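Local coordinates for nitrogenase molybdenum-iron protein alpha chain (Clostridium pasteurianum, PDB 4WES) that forms, with the beta chain, the molybdenum-iron component of nitrogenase, which reduces dinitrogen to ammonium at an iron-sulfur-molybdenum cluster, at residues Cys262-Asn267 with His371-Glu376; Ile279-Cys284 with Pro423-Gly428. One frame throughout, in Å; residues are numbered along the deposited sequence.

Interaction 1: Cys262-Asn267 with His371-Glu376; sequences CHRSIN and HRDDYE. With ICS (iron-sulfur-molybdenum cluster with interstitial carbon), chain F.
Arg264 lies flat on His371 while its edge reaches the carboxylates of Asp373 and Asp374, and His263 ND1 donates to Asp374 OD1. Along Arg264, CB passes Asp374 OD1 at 3.8 Å. CG is anti to the backbone N (chi1 -180°), and the chain then bends twice, at chi2 and chi3. After the first bend CD meets the His371 ring over its face, a CH-pi contact 3.9 Å from the centroid. NE lies over the NE2 side of that ring and CZ is 3.4 Å from His371 ND1; with the planes only 5° apart, this is a true stack. At the tip, NH1 gives Asp374 OD2 a salt-bridging hydrogen bond of 2.8 Å on the syn side, in the guanidinium plane, and a weak one to Asp373 OD2. NH2 donates to Tyr268 and to water 2, which passes on to Asp373 OD2 and Asn267 OD1.

The Asp374 carboxylate is gripped at both oxygens. OD1 accepts from His263 ND1 (2.8 Å) on its syn side, 33° out of the carboxylate plane but close to the imidazole plane, and from water 1, itself bound by Arg264 N. OD2 also takes His371 N (2.9 Å) through its anti lone pair. Ser183 OG is hydrogen-bonded to His371 NE2, which would limit rotation of the stacked ring.

The network lies on the first turn of helix 263-277, beside Cys262, whose SG binds iron FE1 of the iron-sulfur-molybdenum cluster at 2.3 Å. Cys262 is one of the cluster's two protein ligands, with His482; its sulfur sits at the helix N-cap, accepting an N-H...S capping bond from Ser265 N (3.4 Å).

Interaction 2: Ile279-Cys284 with Pro423-Gly428; sequences IPWIKC and PLSSYG
Strand 281-283, at one edge of the parallel sheet formed with 257-260, 209-215 and 235-239, gains a single bridge to the irregular loop 423-428. Ile282 and Leu424 form a non-hydrogen-bonded antiparallel pair, since the bonds come from the flanking residues: Ser425 N to Trp281 O (2.8 Å) and Lys283 N to Pro423 O (3.2 Å). CA-H...O contacts from Leu424 to Trp281 O and from Ile282 to Pro423 O run beside these two N-H...O bonds.

The Trp281 indole, with CG between the backbone N and carbonyl carbon (chi1 62°), offers a face to the loop; Ser425 CA sits 3.6 Å from the centroid of its six-membered ring. Ile282 CG2 meets Leu424 CD2 at 3.6 Å. Lys283 CE makes a CH-pi contact over the Tyr427 face, offset toward the rim at Tyr427 CE1 (3.6 Å), while NZ bonds Cys284 O (2.7 Å) and the carbonyls of Gln261 and Val260. Ser426 O, buried near Lys283 CB, finds no polar partner.

On its other edge the strand pairs with 257-260. Helix 289-303 packs against Ile282 and Pro423, and helix 263-277 against Trp281, with its Glu274 accepting a hydrogen bond from Ser425 OG.

The centres of interactions 1 and 2 are about 12 Å apart, and the two touch directly: His263 CG packs 3.5 Å from Tyr427 CD2, the rings inclined at about 40°. Their segments alternate along the chain, in the order 262-267, 279-284, 371-376, 423-428. Helix 263-277 runs from the cluster end of interaction 1 to just before strand 281-283, the sheet edge used by interaction 2. Both later segments therefore return to one strand-helix-strand unit, 257-260 through 281-283, at its helix start and its last strand. Measured between centres, interaction 1 lies about 9 Å from the middle of the chain and interaction 2 about 16 Å, so the end with the cluster cysteine is the deeper.

Interaction 1: Cys262-Asn267 with His371-Glu376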
# COMPACT_ATOMS: atom_id res chain seq x y z
N CYS A 262 1.23 -41.03 -2.65
CA CYS A 262 2.50 -40.91 -3.34
C CYS A 262 3.26 -42.24 -3.25
O CYS A 262 3.82 -42.57 -2.18
CB CYS A 262 3.37 -39.80 -2.76
SG CYS A 262 4.96 -39.80 -3.58
N HIS A 263 3.26 -43.01 -4.33
CA HIS A 263 3.99 -44.27 -4.31
C HIS A 263 5.48 -44.07 -4.07
O HIS A 263 6.10 -44.78 -3.26
CB HIS A 263 3.75 -45.05 -5.60
CG HIS A 263 4.57 -46.29 -5.71
ND1 HIS A 263 5.75 -46.35 -6.43
CD2 HIS A 263 4.39 -47.53 -5.18
CE1 HIS A 263 6.25 -47.57 -6.32
NE2 HIS A 263 5.46 -48.31 -5.56
N ARG A 264 6.10 -43.15 -4.81
CA ARG A 264 7.53 -43.05 -4.80
C ARG A 264 8.09 -42.80 -3.40
O ARG A 264 9.08 -43.41 -2.99
CB ARG A 264 7.97 -41.91 -5.77
CG ARG A 264 9.46 -41.67 -5.87
CD ARG A 264 10.26 -42.79 -6.52
NE ARG A 264 10.61 -43.87 -5.60
CZ ARG A 264 10.46 -45.17 -5.80
NH1 ARG A 264 9.79 -45.65 -6.83
NH2 ARG A 264 10.94 -46.00 -4.89
N SER A 265 7.49 -41.84 -2.66
CA SER A 265 8.11 -41.41 -1.43
C SER A 265 7.87 -42.35 -0.26
O SER A 265 8.64 -42.30 0.70
CB SER A 265 7.63 -40.02 -1.00
OG SER A 265 6.25 -40.02 -0.64
N ILE A 266 6.84 -43.20 -0.32
CA ILE A 266 6.41 -43.93 0.88
C ILE A 266 6.29 -45.41 0.69
O ILE A 266 5.94 -46.14 1.65
CB ILE A 266 5.06 -43.35 1.45
CG1 ILE A 266 4.97 -43.41 2.97
CG2 ILE A 266 3.88 -43.94 0.73
CD1 ILE A 266 6.01 -42.57 3.69
N ASN A 267 6.50 -45.91 -0.53
CA ASN A 267 6.29 -47.34 -0.77
C ASN A 267 7.20 -48.21 0.10
O ASN A 267 6.85 -49.35 0.40
CB ASN A 267 6.41 -47.75 -2.25
CG ASN A 267 7.83 -47.74 -2.80
OD1 ASN A 267 8.40 -48.81 -2.99
ND2 ASN A 267 8.37 -46.56 -3.08
N HIS A 371 11.20 -43.64 -10.36
CA HIS A 371 11.93 -44.81 -10.76
C HIS A 371 11.14 -45.54 -11.86
O HIS A 371 9.99 -45.20 -12.14
CB HIS A 371 12.20 -45.75 -9.57
CG HIS A 371 12.96 -45.12 -8.45
ND1 HIS A 371 13.40 -45.87 -7.39
CD2 HIS A 371 13.27 -43.84 -8.14
CE1 HIS A 371 13.98 -45.08 -6.50
NE2 HIS A 371 13.91 -43.84 -6.92
N ARG A 372 11.74 -46.58 -12.45
CA ARG A 372 11.06 -47.29 -13.52
C ARG A 372 9.70 -47.81 -13.08
O ARG A 372 8.77 -47.84 -13.89
CB ARG A 372 11.92 -48.44 -14.05
CG ARG A 372 13.04 -47.99 -14.99
CD ARG A 372 13.79 -49.18 -15.56
NE ARG A 372 12.89 -50.04 -16.32
CZ ARG A 372 12.91 -51.35 -16.27
NH1 ARG A 372 13.89 -52.00 -15.66
NH2 ARG A 372 11.96 -52.02 -16.88
N ASP A 373 9.56 -48.24 -11.81
CA ASP A 373 8.28 -48.74 -11.34
C ASP A 373 7.17 -47.69 -11.38
O ASP A 373 5.97 -48.04 -11.53
CB ASP A 373 8.37 -49.43 -9.96
CG ASP A 373 9.26 -48.71 -8.95
OD1 ASP A 373 10.39 -48.31 -9.27
OD2 ASP A 373 8.82 -48.67 -7.78
N ASP A 374 7.50 -46.43 -11.13
CA ASP A 374 6.48 -45.37 -11.22
C ASP A 374 6.02 -45.15 -12.66
O ASP A 374 4.87 -44.78 -12.89
CB ASP A 374 7.00 -44.08 -10.63
CG ASP A 374 7.45 -44.26 -9.19
OD1 ASP A 374 6.58 -44.43 -8.32
OD2 ASP A 374 8.67 -44.28 -8.99
N TYR A 375 6.94 -45.28 -13.62
CA TYR A 375 6.60 -45.15 -15.04
C TYR A 375 5.88 -46.39 -15.57
O TYR A 375 4.87 -46.26 -16.27
CB TYR A 375 7.85 -44.90 -15.85
CG TYR A 375 8.50 -43.54 -15.71
CD1 TYR A 375 8.01 -42.44 -16.40
CD2 TYR A 375 9.62 -43.34 -14.90
CE1 TYR A 375 8.62 -41.19 -16.33
CE2 TYR A 375 10.25 -42.12 -14.83
CZ TYR A 375 9.76 -41.03 -15.56
OH TYR A 375 10.34 -39.80 -15.50
N GLU A 376 6.43 -47.57 -15.31
CA GLU A 376 6.09 -48.82 -15.97
C GLU A 376 5.24 -49.76 -15.13
O GLU A 376 4.74 -50.77 -15.64
CB GLU A 376 7.37 -49.55 -16.37
CG GLU A 376 8.29 -48.78 -17.32
CD GLU A 376 9.60 -49.48 -17.59
OE1 GLU A 376 9.55 -50.72 -17.84
OE2 GLU A 376 10.66 -48.81 -17.57
FE1 ICS F . 5.53 -37.59 -3.55
MO1 ICS F . 7.47 -31.09 -5.10
FE2 ICS F . 7.60 -35.92 -3.68
FE3 ICS F . 5.20 -35.03 -2.89
FE4 ICS F . 5.59 -35.76 -5.41
FE5 ICS F . 6.34 -33.36 -6.00
FE6 ICS F . 8.28 -33.50 -4.24
FE7 ICS F . 5.95 -32.63 -3.51
CX ICS F . 6.47 -34.41 -4.32
S1A ICS F . 7.10 -37.49 -5.23
S1B ICS F . 8.49 -32.79 -6.34
S2A ICS F . 6.50 -36.56 -1.79
S2B ICS F . 9.63 -35.05 -3.48
S3A ICS F . 5.29 -34.79 -7.40
S3B ICS F . 7.94 -31.78 -2.87
S4A ICS F . 3.75 -36.24 -4.13
S4B ICS F . 5.18 -31.57 -5.31
S5A ICS F . 4.53 -33.14 -1.91
O HOH W 1 5.00 -42.34 -7.49
O HOH W 2 10.12 -48.83 -5.40

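Interaction 2: Ile279-Cys284 with Pro423-Gly428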
# COMPACT_ATOMS: atom_id res chain seq x y z
N ILE A 279 -0.12 -55.56 7.68
CA ILE A 279 -1.06 -54.56 7.20
C ILE A 279 -0.96 -54.42 5.69
O ILE A 279 0.11 -54.05 5.18
CB ILE A 279 -0.82 -53.22 7.90
CG1 ILE A 279 -0.96 -53.33 9.43
CG2 ILE A 279 -1.75 -52.14 7.35
CD1 ILE A 279 -0.34 -52.18 10.19
N PRO A 280 -2.06 -54.69 4.96
CA PRO A 280 -2.04 -54.55 3.50
C PRO A 280 -2.08 -53.10 3.10
O PRO A 280 -2.46 -52.23 3.87
CB PRO A 280 -3.30 -55.29 3.07
CG PRO A 280 -4.22 -55.16 4.24
CD PRO A 280 -3.37 -55.14 5.46
N TRP A 281 -1.69 -52.85 1.86
CA TRP A 281 -1.83 -51.51 1.30
C TRP A 281 -2.49 -51.57 -0.06
O TRP A 281 -2.39 -52.58 -0.76
CB TRP A 281 -0.51 -50.77 1.22
CG TRP A 281 0.60 -51.32 0.36
CD1 TRP A 281 1.53 -52.26 0.73
CD2 TRP A 281 0.92 -50.95 -0.98
NE1 TRP A 281 2.44 -52.44 -0.28
CE2 TRP A 281 2.08 -51.66 -1.35
CE3 TRP A 281 0.34 -50.07 -1.91
CZ2 TRP A 281 2.67 -51.53 -2.60
CZ3 TRP A 281 0.93 -49.95 -3.13
CH2 TRP A 281 2.09 -50.65 -3.46
N ILE A 282 -3.18 -50.49 -0.42
CA ILE A 282 -3.68 -50.31 -1.77
C ILE A 282 -3.16 -49.00 -2.27
O ILE A 282 -2.99 -48.03 -1.53
CB ILE A 282 -5.22 -50.32 -1.89
CG1 ILE A 282 -5.89 -49.28 -0.98
CG2 ILE A 282 -5.77 -51.69 -1.63
CD1 ILE A 282 -7.34 -49.04 -1.35
N LYS A 283 -2.86 -48.95 -3.58
CA LYS A 283 -2.66 -47.64 -4.20
C LYS A 283 -3.96 -46.88 -4.18
O LYS A 283 -5.00 -47.43 -4.47
CB LYS A 283 -2.16 -47.83 -5.64
CG LYS A 283 -1.74 -46.53 -6.33
CD LYS A 283 -0.46 -45.97 -5.74
CE LYS A 283 -0.11 -44.57 -6.25
NZ LYS A 283 -1.15 -43.55 -6.00
N CYS A 284 -3.90 -45.63 -3.78
CA CYS A 284 -5.07 -44.75 -3.81
C CYS A 284 -4.77 -43.52 -4.67
O CYS A 284 -3.61 -43.21 -4.96
CB CYS A 284 -5.47 -44.26 -2.41
SG CYS A 284 -4.26 -43.21 -1.56
N PRO A 423 -6.19 -52.57 -6.20
CA PRO A 423 -4.73 -52.51 -6.37
C PRO A 423 -4.01 -52.80 -5.04
O PRO A 423 -3.28 -51.95 -4.50
CB PRO A 423 -4.50 -51.09 -6.86
CG PRO A 423 -5.60 -50.31 -6.20
CD PRO A 423 -6.80 -51.23 -6.22
N LEU A 424 -4.26 -54.00 -4.50
CA LEU A 424 -3.58 -54.45 -3.30
C LEU A 424 -2.09 -54.69 -3.59
O LEU A 424 -1.73 -55.49 -4.45
CB LEU A 424 -4.24 -55.71 -2.74
CG LEU A 424 -5.48 -55.48 -1.90
CD1 LEU A 424 -6.34 -56.70 -1.82
CD2 LEU A 424 -5.10 -55.03 -0.49
N SER A 425 -1.25 -53.99 -2.85
CA SER A 425 0.20 -54.09 -2.98
C SER A 425 0.64 -53.99 -4.42
O SER A 425 1.53 -54.69 -4.85
CB SER A 425 0.70 -55.38 -2.31
OG SER A 425 0.19 -55.41 -0.97
N SER A 426 0.03 -53.08 -5.17
CA SER A 426 0.36 -52.95 -6.58
C SER A 426 0.20 -51.51 -7.02
O SER A 426 -0.45 -50.69 -6.36
CB SER A 426 -0.46 -53.90 -7.41
OG SER A 426 -1.79 -53.56 -7.34
N TYR A 427 0.85 -51.18 -8.14
CA TYR A 427 0.76 -49.85 -8.76
C TYR A 427 1.09 -50.03 -10.21
O TYR A 427 2.21 -50.44 -10.53
CB TYR A 427 1.74 -48.89 -8.11
CG TYR A 427 1.79 -47.47 -8.69
CD1 TYR A 427 0.65 -46.84 -9.17
CD2 TYR A 427 2.98 -46.78 -8.74
CE1 TYR A 427 0.71 -45.55 -9.64
CE2 TYR A 427 3.05 -45.48 -9.22
CZ TYR A 427 1.91 -44.87 -9.68
OH TYR A 427 1.97 -43.55 -10.11
N GLY A 428 0.13 -49.73 -11.08
CA GLY A 428 0.33 -49.94 -12.51
C GLY A 428 1.26 -48.98 -13.20
O GLY A 428 1.71 -49.25 -14.31